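Local coordinates for uncharacterized protein (Parabacteroides merdae, PDB 4R7F), which is of unknown function but is built from immunoglobulin-like beta-sandwich domains, the first resembling the leading domain of type 9 secretion system plug proteins, at residues E223-S231 against L339-Y348. Numbering follows the deposited sequence.
Sequences EYRRMEFLS and LKQGSYNYQY. With MG (magnesium ion), chain G.
Strands 225-228 and 342-348 pair antiparallel, their axes 4.7 Å apart at closest: R225-Y346 and M227-Y344 are hydrogen-bonded pairs, R226-N345 and E228-S343 non-hydrogen-bonded ones. Y344 N gives M227 O a nearly straight bond (173°), and F229 N reaches G342 O. On the face carrying R225, M227, Y344 and Y346, R225 CB sits over the centre of the Y346 ring, a CH-pi contact at 3.7 Å, and M227 CB meets the edge of that ring. With chi1 at 71°, Y346 CG lies between its backbone N and carbonyl carbon, which brings the ring beneath R225. Replacing Y346 by an alanine would probably cost R225 CB its aromatic platform and D256 its phenol hydroxyl partner. Selenomethionine M227 sets CE against Y344 CB (3.6 Å), with its selenium oblique to the Y344 ring in a Met-aromatic contact. Y344 OH uses a lone pair of K340 O at 2.6 Å. Q347 stacks its amide on Y224, planes 26° apart. E223, with D269, D271 and Q371, binds magnesium at the strand's entry. M227 and F229 join this sheet to L253 and V251 of the facing one, while E364 balances R225 NE beside the Y348 edge and D256 satisfies the Y346 hydroxyl.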
loop_
_atom_site.group_PDB
_atom_site.type_symbol
_atom_site.label_atom_id
_atom_site.label_comp_id
_atom_site.label_asym_id
_atom_site.label_seq_id
_atom_site.Cartn_x
_atom_site.Cartn_y
_atom_site.Cartn_z
ATOM N N GLU A 223 -7.978 -7.100 -11.923
ATOM C CA GLU A 223 -8.526 -5.970 -11.167
ATOM C C GLU A 223 -10.021 -6.030 -11.332
ATOM O O GLU A 223 -10.540 -6.401 -12.396
ATOM C CB GLU A 223 -7.975 -4.600 -11.611
ATOM C CG GLU A 223 -6.430 -4.504 -11.691
ATOM C CD GLU A 223 -5.674 -4.799 -10.386
ATOM O OE1 GLU A 223 -6.269 -4.900 -9.278
ATOM O OE2 GLU A 223 -4.437 -4.949 -10.489
ATOM N N TYR A 224 -10.702 -5.705 -10.250
ATOM C CA TYR A 224 -12.136 -5.776 -10.221
ATOM C C TYR A 224 -12.648 -4.711 -11.167
ATOM O O TYR A 224 -11.990 -3.671 -11.435
ATOM C CB TYR A 224 -12.694 -5.543 -8.801
ATOM C CG TYR A 224 -12.533 -6.703 -7.848
ATOM C CD1 TYR A 224 -11.306 -7.099 -7.417
ATOM C CD2 TYR A 224 -13.647 -7.400 -7.360
ATOM C CE1 TYR A 224 -11.155 -8.176 -6.546
ATOM C CE2 TYR A 224 -13.515 -8.469 -6.510
ATOM C CZ TYR A 224 -12.259 -8.852 -6.082
ATOM O OH TYR A 224 -12.091 -9.921 -5.224
ATOM N N ARG A 225 -13.830 -5.010 -11.690
ATOM C CA ARG A 225 -14.599 -4.087 -12.477
ATOM C C ARG A 225 -15.158 -3.016 -11.571
ATOM O O ARG A 225 -15.458 -3.279 -10.384
ATOM C CB ARG A 225 -15.767 -4.809 -13.160
ATOM C CG ARG A 225 -15.356 -5.847 -14.187
ATOM C CD ARG A 225 -16.508 -6.793 -14.481
ATOM N NE ARG A 225 -16.102 -7.987 -15.186
ATOM C CZ ARG A 225 -15.978 -8.086 -16.505
ATOM N NH1 ARG A 225 -16.205 -7.053 -17.305
ATOM N NH2 ARG A 225 -15.617 -9.240 -17.024
ATOM N N ARG A 226 -15.313 -1.812 -12.130
ATOM C CA ARG A 226 -15.798 -0.664 -11.336
ATOM C C ARG A 226 -16.931 0.021 -12.035
ATOM O O ARG A 226 -17.045 0.002 -13.271
ATOM C CB ARG A 226 -14.682 0.338 -11.022
ATOM C CG ARG A 226 -13.531 -0.240 -10.196
ATOM C CD ARG A 226 -12.205 0.470 -10.439
ATOM N NE ARG A 226 -12.257 1.920 -10.164
ATOM C CZ ARG A 226 -11.776 2.885 -10.958
ATOM N NH1 ARG A 226 -11.176 2.608 -12.117
ATOM N NH2 ARG A 226 -11.887 4.151 -10.587
HETATM N N MSE A 227 -17.757 0.647 -11.204
HETATM C CA MSE A 227 -19.023 1.237 -11.602
HETATM C C MSE A 227 -19.340 2.242 -10.524
HETATM O O MSE A 227 -18.985 2.024 -9.367
HETATM C CB MSE A 227 -19.878 -0.036 -11.607
HETATM C CG MSE A 227 -21.350 0.093 -11.601
HETATM SE SE MSE A 227 -22.054 0.445 -9.844
HETATM C CE MSE A 227 -22.810 -1.216 -9.153
ATOM N N GLU A 228 -19.984 3.352 -10.874
ATOM C CA GLU A 228 -20.357 4.389 -9.893
ATOM C C GLU A 228 -21.641 5.037 -10.319
ATOM O O GLU A 228 -21.820 5.327 -11.500
ATOM C CB GLU A 228 -19.354 5.535 -9.840
ATOM C CG GLU A 228 -17.958 5.224 -9.356
ATOM C CD GLU A 228 -17.133 6.494 -9.183
ATOM O OE1 GLU A 228 -17.751 7.573 -9.039
ATOM O OE2 GLU A 228 -15.877 6.410 -9.200
ATOM N N PHE A 229 -22.509 5.320 -9.358
ATOM C CA PHE A 229 -23.728 6.057 -9.659
ATOM C C PHE A 229 -24.065 6.967 -8.499
ATOM O O PHE A 229 -24.860 6.634 -7.620
ATOM C CB PHE A 229 -24.892 5.146 -10.057
ATOM C CG PHE A 229 -25.328 4.166 -8.984
ATOM C CD1 PHE A 229 -24.591 3.012 -8.716
ATOM C CD2 PHE A 229 -26.523 4.362 -8.296
ATOM C CE1 PHE A 229 -25.023 2.109 -7.751
ATOM C CE2 PHE A 229 -26.945 3.472 -7.322
ATOM C CZ PHE A 229 -26.196 2.342 -7.044
ATOM N N LEU A 230 -23.461 8.150 -8.560
ATOM C CA LEU A 230 -23.523 9.129 -7.508
ATOM C C LEU A 230 -24.696 10.094 -7.643
ATOM O O LEU A 230 -25.005 10.820 -6.696
ATOM C CB LEU A 230 -22.228 9.918 -7.480
ATOM C CG LEU A 230 -20.937 9.127 -7.359
ATOM C CD1 LEU A 230 -19.772 10.105 -7.240
ATOM C CD2 LEU A 230 -20.977 8.177 -6.173
ATOM N N SER A 231 -25.349 10.101 -8.803
ATOM C CA SER A 231 -26.634 10.783 -8.941
ATOM C C SER A 231 -27.434 10.191 -10.079
ATOM O O SER A 231 -26.908 9.372 -10.848
ATOM C CB SER A 231 -26.438 12.286 -9.193
ATOM O OG SER A 231 -26.208 12.550 -10.559
ATOM N N LEU A 339 -29.307 -1.560 -4.933
ATOM C CA LEU A 339 -28.063 -1.082 -4.376
ATOM C C LEU A 339 -28.167 0.407 -4.008
ATOM O O LEU A 339 -28.809 1.225 -4.712
ATOM C CB LEU A 339 -26.924 -1.255 -5.405
ATOM C CG LEU A 339 -26.533 -2.710 -5.709
ATOM C CD1 LEU A 339 -25.520 -2.791 -6.831
ATOM C CD2 LEU A 339 -25.976 -3.382 -4.472
ATOM N N LYS A 340 -27.530 0.731 -2.892
ATOM C CA LYS A 340 -27.348 2.103 -2.439
ATOM C C LYS A 340 -26.271 2.773 -3.262
ATOM O O LYS A 340 -25.222 2.188 -3.565
ATOM C CB LYS A 340 -26.964 2.098 -0.970
ATOM C CG LYS A 340 -27.076 3.419 -0.245
ATOM C CD LYS A 340 -26.641 3.250 1.216
ATOM C CE LYS A 340 -27.100 4.406 2.086
ATOM N NZ LYS A 340 -27.230 4.015 3.512
ATOM N N GLN A 341 -26.538 4.013 -3.625
ATOM C CA GLN A 341 -25.631 4.803 -4.435
ATOM C C GLN A 341 -24.202 4.853 -3.902
ATOM O O GLN A 341 -23.992 4.998 -2.692
ATOM C CB GLN A 341 -26.126 6.236 -4.516
ATOM C CG GLN A 341 -27.397 6.436 -5.273
ATOM C CD GLN A 341 -27.792 7.893 -5.217
ATOM O OE1 GLN A 341 -28.320 8.362 -4.203
ATOM N NE2 GLN A 341 -27.507 8.619 -6.290
ATOM N N GLY A 342 -23.242 4.807 -4.827
ATOM C CA GLY A 342 -21.823 4.848 -4.485
ATOM C C GLY A 342 -20.919 4.306 -5.594
ATOM O O GLY A 342 -21.345 4.182 -6.752
ATOM N N SER A 343 -19.675 3.987 -5.222
ATOM C CA SER A 343 -18.682 3.352 -6.111
ATOM C C SER A 343 -18.577 1.907 -5.731
ATOM O O SER A 343 -18.315 1.590 -4.564
ATOM C CB SER A 343 -17.284 3.984 -5.968
ATOM O OG SER A 343 -17.346 5.393 -6.098
ATOM N N TYR A 344 -18.743 1.030 -6.711
ATOM C CA TYR A 344 -18.689 -0.426 -6.471
ATOM C C TYR A 344 -17.582 -1.104 -7.263
ATOM O O TYR A 344 -17.438 -0.862 -8.468
ATOM C CB TYR A 344 -20.048 -1.074 -6.813
ATOM C CG TYR A 344 -21.145 -0.783 -5.786
ATOM C CD1 TYR A 344 -21.772 0.473 -5.715
ATOM C CD2 TYR A 344 -21.573 -1.776 -4.887
ATOM C CE1 TYR A 344 -22.766 0.732 -4.776
ATOM C CE2 TYR A 344 -22.547 -1.517 -3.947
ATOM C CZ TYR A 344 -23.134 -0.258 -3.888
ATOM O OH TYR A 344 -24.109 -0.035 -2.947
ATOM N N ASN A 345 -16.802 -1.948 -6.584
ATOM C CA ASN A 345 -16.020 -2.981 -7.266
ATOM C C ASN A 345 -16.890 -4.246 -7.425
ATOM O O ASN A 345 -17.679 -4.594 -6.544
ATOM C CB ASN A 345 -14.797 -3.421 -6.447
ATOM C CG ASN A 345 -13.656 -2.399 -6.386
ATOM O OD1 ASN A 345 -12.537 -2.777 -6.077
ATOM N ND2 ASN A 345 -13.919 -1.133 -6.628
ATOM N N TYR A 346 -16.668 -4.992 -8.493
ATOM C CA TYR A 346 -17.366 -6.238 -8.696
ATOM C C TYR A 346 -16.651 -7.096 -9.719
ATOM O O TYR A 346 -15.842 -6.605 -10.482
ATOM C CB TYR A 346 -18.837 -5.997 -9.121
ATOM C CG TYR A 346 -19.041 -5.445 -10.527
ATOM C CD1 TYR A 346 -18.903 -4.091 -10.813
ATOM C CD2 TYR A 346 -19.407 -6.284 -11.567
ATOM C CE1 TYR A 346 -19.127 -3.609 -12.118
ATOM C CE2 TYR A 346 -19.616 -5.811 -12.853
ATOM C CZ TYR A 346 -19.466 -4.485 -13.138
ATOM O OH TYR A 346 -19.705 -4.067 -14.442
ATOM N N GLN A 347 -16.969 -8.388 -9.722
ATOM C CA GLN A 347 -16.479 -9.292 -10.733
ATOM C C GLN A 347 -17.387 -10.495 -10.800
ATOM O O GLN A 347 -18.338 -10.662 -10.006
ATOM C CB GLN A 347 -15.064 -9.733 -10.410
ATOM C CG GLN A 347 -15.004 -10.643 -9.223
ATOM C CD GLN A 347 -13.596 -11.083 -8.848
ATOM O OE1 GLN A 347 -12.621 -10.857 -9.568
ATOM N NE2 GLN A 347 -13.490 -11.729 -7.697
ATOM N N TYR A 348 -17.057 -11.355 -11.739
ATOM C CA TYR A 348 -17.853 -12.489 -12.072
ATOM C C TYR A 348 -17.022 -13.749 -11.878
ATOM O O TYR A 348 -16.006 -13.936 -12.533
ATOM C CB TYR A 348 -18.284 -12.381 -13.532
ATOM C CG TYR A 348 -19.215 -11.222 -13.858
ATOM C CD1 TYR A 348 -20.562 -11.206 -13.452
ATOM C CD2 TYR A 348 -18.768 -10.173 -14.634
ATOM C CE1 TYR A 348 -21.394 -10.154 -13.799
ATOM C CE2 TYR A 348 -19.590 -9.127 -14.966
ATOM C CZ TYR A 348 -20.886 -9.103 -14.551
ATOM O OH TYR A 348 -21.655 -8.027 -14.949
HETATM MG MG MG G . -7.018 -5.567 -7.140
HETATM O O HOH W 1 -11.641 -9.039 -11.546
HETATM O O HOH W 2 -10.790 -12.147 -6.272
HETATM O O HOH W 3 -7.790 -7.687 -7.923
#